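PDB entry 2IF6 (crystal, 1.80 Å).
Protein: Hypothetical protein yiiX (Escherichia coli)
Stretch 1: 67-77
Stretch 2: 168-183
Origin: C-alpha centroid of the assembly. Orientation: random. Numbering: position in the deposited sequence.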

# COMPACT_ATOMS: atom_id res chain seq x y z
N LYS A 67 -7.19 -14.61 6.28
CA LYS A 67 -6.46 -15.57 7.11
C LYS A 67 -5.50 -14.92 8.12
O LYS A 67 -4.68 -15.62 8.73
CB LYS A 67 -5.73 -16.59 6.23
CG LYS A 67 -6.66 -17.62 5.54
CD LYS A 67 -6.95 -18.80 6.47
CE LYS A 67 -7.83 -19.82 5.76
NZ LYS A 67 -9.10 -20.03 6.55
N GLY A 68 -5.63 -13.60 8.34
CA GLY A 68 -4.75 -12.87 9.26
C GLY A 68 -3.30 -12.76 8.81
O GLY A 68 -2.42 -12.40 9.62
N LYS A 69 -3.02 -13.09 7.54
CA LYS A 69 -1.64 -13.14 7.04
C LYS A 69 -1.11 -11.73 6.83
O LYS A 69 -1.86 -10.84 6.40
CB LYS A 69 -1.53 -13.88 5.72
CG LYS A 69 -1.90 -15.34 5.81
CD LYS A 69 -1.65 -15.95 4.43
CE LYS A 69 -1.95 -17.42 4.45
NZ LYS A 69 -1.48 -18.03 3.15
N TYR A 70 0.17 -11.53 7.13
CA TYR A 70 0.79 -10.23 6.88
C TYR A 70 2.30 -10.41 6.81
O TYR A 70 2.87 -11.40 7.32
CB TYR A 70 0.38 -9.18 7.96
CG TYR A 70 0.98 -9.41 9.34
CD1 TYR A 70 2.21 -8.84 9.71
CD2 TYR A 70 0.33 -10.23 10.28
CE1 TYR A 70 2.76 -9.07 10.96
CE2 TYR A 70 0.86 -10.47 11.55
CZ TYR A 70 2.08 -9.89 11.88
OH TYR A 70 2.61 -10.14 13.13
N VAL A 71 2.94 -9.44 6.19
CA VAL A 71 4.41 -9.37 6.15
C VAL A 71 4.74 -7.90 6.29
O VAL A 71 3.97 -7.03 5.83
CB VAL A 71 4.99 -9.94 4.83
CG1 VAL A 71 4.39 -9.27 3.62
CG2 VAL A 71 6.54 -9.81 4.80
N VAL A 72 5.87 -7.62 6.94
CA VAL A 72 6.27 -6.25 7.22
C VAL A 72 7.64 -5.98 6.63
O VAL A 72 8.55 -6.76 6.86
CB VAL A 72 6.33 -6.00 8.75
CG1 VAL A 72 6.72 -4.56 9.01
CG2 VAL A 72 4.94 -6.29 9.41
N ARG A 73 7.78 -4.87 5.91
CA ARG A 73 9.09 -4.46 5.39
C ARG A 73 9.55 -3.19 6.11
O ARG A 73 8.74 -2.36 6.53
CB ARG A 73 9.00 -4.19 3.89
CG ARG A 73 8.52 -5.41 3.10
CD ARG A 73 9.69 -6.34 2.79
NE ARG A 73 10.32 -6.04 1.51
CZ ARG A 73 11.31 -6.77 1.01
NH1 ARG A 73 11.78 -7.83 1.68
NH2 ARG A 73 11.85 -6.43 -0.16
N ARG A 74 10.86 -3.05 6.26
CA ARG A 74 11.42 -1.85 6.88
C ARG A 74 12.67 -1.42 6.15
O ARG A 74 13.41 -2.25 5.62
CB ARG A 74 11.78 -2.17 8.36
CG ARG A 74 12.60 -1.05 9.07
CD ARG A 74 12.94 -1.41 10.53
NE ARG A 74 11.74 -1.76 11.29
CZ ARG A 74 11.73 -2.43 12.44
NH1 ARG A 74 12.91 -2.79 12.99
NH2 ARG A 74 10.57 -2.69 13.05
N VAL A 75 12.98 -0.11 6.17
CA VAL A 75 14.21 0.29 5.53
C VAL A 75 15.37 -0.42 6.24
O VAL A 75 15.43 -0.42 7.46
CB VAL A 75 14.38 1.83 5.56
CG1 VAL A 75 15.81 2.21 5.15
CG2 VAL A 75 13.30 2.48 4.64
N GLU A 76 16.27 -1.01 5.46
CA GLU A 76 17.32 -1.85 6.01
C GLU A 76 18.26 -1.02 6.90
O GLU A 76 18.71 0.09 6.51
CB GLU A 76 18.12 -2.54 4.89
CG GLU A 76 18.74 -3.85 5.43
CD GLU A 76 19.66 -4.52 4.47
OE1 GLU A 76 19.69 -4.10 3.29
OE2 GLU A 76 20.31 -5.50 4.87
N GLY A 77 18.51 -1.56 8.10
CA GLY A 77 19.24 -0.81 9.16
C GLY A 77 18.41 0.15 10.01
O GLY A 77 18.90 0.74 10.99
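Stretch 2 168-183: VFDAPQLTTVAKEWPL

Stretch 1 is extended from Tyr 70 to Val 75, where it forms a beta strand. Stretch 2 starts at the end of a helix, with Val 168 and Phe 169 still helical and Asp 170 the first residue to leave helical angles. A type I turn from Ala 171 to Leu 174 follows, closed by a weak hydrogen bond from Leu 174 N to Ala 171 O at 3.3 Å. The chain then runs as a strand from Leu 174 to Glu 180.

The two strands pair antiparallel. Their axes come within 4.4 Å, and their N-to-C directions differ by 134°, 46° short of exactly antiparallel. Tyr 70 lies opposite Glu 180, with CA atoms 5.4 Å apart. Tyr 70 N donates to Glu 180 O at 3.0 Å, and Glu 180 N donates to Tyr 70 O at 2.8 Å. Val 71 faces Lys 179 in a non-hydrogen-bonded pair, CA to CA 4.3 Å. Val 72 pairs with Ala 178, and Val 72 N donates to Ala 178 O at 2.8 Å.

The register then shifts by one residue, a beta bulge. Val 72 O accepts from Val 177 N at 3.0 Å, and Arg 73 pairs with Thr 176, their CA atoms 4.4 Å apart. Val 177 keeps a strand-like phi of -118°, but its psi of -9° is far from the 129° of Thr 176 and the 144° of Ala 178. Beyond the bulge, Arg 74 and Thr 175 exchange two hydrogen bonds, Arg 74 N to Thr 175 O and Thr 175 N to Arg 74 O, both 2.9 Å. The ladder continues past the strand of stretch 1, where Glu 76 N donates to Gln 173 O at 2.8 Å. Water 2 donates to both Glu 76 O and Gln 173 O, at 3.3 Å each.

Val 71, Arg 73, Thr 176 and Lys 179 share one face of the sheet. Arg 73 has the largest area covered by the other stretch. Its guanidinium lies flat on the Phe 169 ring, centres 4.0 Å apart and planes at 5°. The same group reaches the end of the helix: Arg 73 NE and NH2 donate to Phe 169 O at 2.9 and 2.8 Å. Arg 73 NH1 donates to Thr 176 OG1 at 2.9 Å. One side chain thus ties the helix end to the strand. Val 71 CG1 also meets Phe 169 CE1 at 3.8 Å.

The other face carries Tyr 70, Val 72, Arg 74, Thr 175, Ala 178 and Glu 180. Val 72 CG2 packs on Ala 178 CB at 3.7 Å, while Val 72 CG1 meets Val 177 CG2 at 3.6 Å. Tyr 70 OH comes within 3.6 Å of Glu 180 CG.

Near the start of stretch 1, Lys 69 extends across Trp 181. Its CD lies 3.8 Å from the centroid of the five-membered ring of Trp 181, over the face. Lys 69 NZ then donates to Pro 182 O at 3.0 Å.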

# COMPACT_ATOMS: atom_id res chain seq x y z
N VAL A 168 6.02 -1.58 -4.14
CA VAL A 168 6.59 -1.05 -2.89
C VAL A 168 7.34 -2.14 -2.17
O VAL A 168 8.46 -1.95 -1.70
CB VAL A 168 5.51 -0.50 -1.94
CG1 VAL A 168 6.15 0.02 -0.62
CG2 VAL A 168 4.70 0.58 -2.67
N PHE A 169 6.75 -3.34 -2.13
CA PHE A 169 7.41 -4.43 -1.44
C PHE A 169 8.82 -4.66 -1.94
O PHE A 169 9.73 -4.91 -1.15
CB PHE A 169 6.61 -5.73 -1.61
CG PHE A 169 7.17 -6.88 -0.82
CD1 PHE A 169 6.66 -7.15 0.47
CD2 PHE A 169 8.18 -7.70 -1.33
CE1 PHE A 169 7.17 -8.17 1.23
CE2 PHE A 169 8.69 -8.75 -0.56
CZ PHE A 169 8.19 -8.99 0.71
N ASP A 170 9.00 -4.62 -3.26
CA ASP A 170 10.25 -4.96 -3.93
C ASP A 170 11.22 -3.78 -4.02
O ASP A 170 12.26 -3.87 -4.70
CB ASP A 170 9.93 -5.40 -5.35
CG ASP A 170 9.37 -6.81 -5.42
OD1 ASP A 170 9.62 -7.62 -4.49
OD2 ASP A 170 8.71 -7.08 -6.43
N ALA A 171 10.87 -2.69 -3.36
CA ALA A 171 11.77 -1.53 -3.29
C ALA A 171 13.15 -1.96 -2.73
O ALA A 171 13.21 -2.80 -1.82
CB ALA A 171 11.15 -0.45 -2.44
N PRO A 172 14.25 -1.42 -3.30
CA PRO A 172 15.59 -1.89 -2.92
C PRO A 172 16.01 -1.59 -1.48
O PRO A 172 16.81 -2.34 -0.90
CB PRO A 172 16.52 -1.19 -3.90
CG PRO A 172 15.78 -0.05 -4.42
CD PRO A 172 14.30 -0.41 -4.38
N GLN A 173 15.42 -0.55 -0.90
CA GLN A 173 15.78 -0.12 0.47
C GLN A 173 15.33 -1.11 1.55
O GLN A 173 15.86 -1.07 2.68
CB GLN A 173 15.25 1.30 0.75
CG GLN A 173 15.64 2.33 -0.30
CD GLN A 173 14.58 2.51 -1.39
OE1 GLN A 173 13.90 1.56 -1.78
NE2 GLN A 173 14.46 3.73 -1.90
N LEU A 174 14.44 -2.04 1.20
CA LEU A 174 13.63 -2.71 2.20
C LEU A 174 14.15 -4.06 2.58
O LEU A 174 14.74 -4.74 1.76
CB LEU A 174 12.16 -2.78 1.74
CG LEU A 174 11.38 -1.51 1.47
CD1 LEU A 174 9.93 -1.87 1.15
CD2 LEU A 174 11.48 -0.57 2.64
N THR A 175 13.96 -4.44 3.83
CA THR A 175 14.21 -5.79 4.26
C THR A 175 12.98 -6.27 5.02
O THR A 175 12.24 -5.45 5.56
CB THR A 175 15.48 -5.83 5.20
OG1 THR A 175 15.83 -7.18 5.45
CG2 THR A 175 15.21 -5.16 6.55
N THR A 176 12.77 -7.58 5.13
CA THR A 176 11.62 -8.07 5.88
C THR A 176 11.90 -8.18 7.38
O THR A 176 12.87 -8.83 7.78
CB THR A 176 11.20 -9.45 5.38
OG1 THR A 176 10.91 -9.41 3.99
CG2 THR A 176 10.03 -9.96 6.18
N VAL A 177 11.03 -7.62 8.21
CA VAL A 177 11.23 -7.59 9.67
C VAL A 177 10.11 -8.36 10.43
O VAL A 177 10.21 -8.58 11.63
CB VAL A 177 11.34 -6.15 10.22
CG1 VAL A 177 12.58 -5.44 9.63
CG2 VAL A 177 10.05 -5.36 9.95
N ALA A 178 9.06 -8.78 9.71
CA ALA A 178 8.01 -9.60 10.34
C ALA A 178 7.27 -10.35 9.28
O ALA A 178 7.06 -9.82 8.18
CB ALA A 178 7.05 -8.77 11.12
N LYS A 179 6.88 -11.59 9.58
CA LYS A 179 6.16 -12.37 8.60
C LYS A 179 5.32 -13.37 9.29
O LYS A 179 5.85 -14.24 10.01
CB LYS A 179 7.12 -13.10 7.67
CG LYS A 179 6.56 -13.17 6.29
CD LYS A 179 6.96 -14.41 5.58
CE LYS A 179 8.44 -14.54 5.48
NZ LYS A 179 8.63 -15.93 5.02
N GLU A 180 4.02 -13.27 9.10
CA GLU A 180 3.11 -14.37 9.48
C GLU A 180 2.37 -14.72 8.21
O GLU A 180 1.28 -14.23 7.97
CB GLU A 180 2.12 -13.94 10.55
CG GLU A 180 2.77 -13.54 11.88
CD GLU A 180 3.11 -14.74 12.72
OE1 GLU A 180 2.46 -15.80 12.54
OE2 GLU A 180 4.02 -14.62 13.58
N TRP A 181 2.99 -15.56 7.39
CA TRP A 181 2.44 -15.84 6.09
C TRP A 181 2.79 -17.26 5.63
O TRP A 181 3.64 -17.41 4.77
CB TRP A 181 3.03 -14.85 5.11
CG TRP A 181 2.20 -14.73 3.87
CD1 TRP A 181 1.91 -15.72 2.96
CD2 TRP A 181 1.53 -13.55 3.42
NE1 TRP A 181 1.10 -15.21 1.97
CE2 TRP A 181 0.84 -13.89 2.24
CE3 TRP A 181 1.43 -12.24 3.91
CZ2 TRP A 181 0.07 -12.95 1.53
CZ3 TRP A 181 0.66 -11.33 3.21
CH2 TRP A 181 -0.00 -11.69 2.02
N PRO A 182 2.13 -18.30 6.17
CA PRO A 182 2.51 -19.63 5.73
C PRO A 182 2.17 -19.84 4.26
O PRO A 182 1.09 -19.47 3.84
CB PRO A 182 1.68 -20.56 6.61
CG PRO A 182 0.59 -19.74 7.12
CD PRO A 182 1.07 -18.33 7.19
N LEU A 183 3.11 -20.40 3.49
CA LEU A 183 2.87 -20.64 2.09
C LEU A 183 2.51 -22.09 1.85
O LEU A 183 3.05 -22.74 0.93
CB LEU A 183 4.09 -20.25 1.24
CG LEU A 183 4.28 -18.74 1.10
CD1 LEU A 183 5.74 -18.48 0.81
CD2 LEU A 183 3.37 -18.17 0.00
O HOH W 1 14.86 -7.81 0.35
O HOH W 2 18.62 0.59 3.27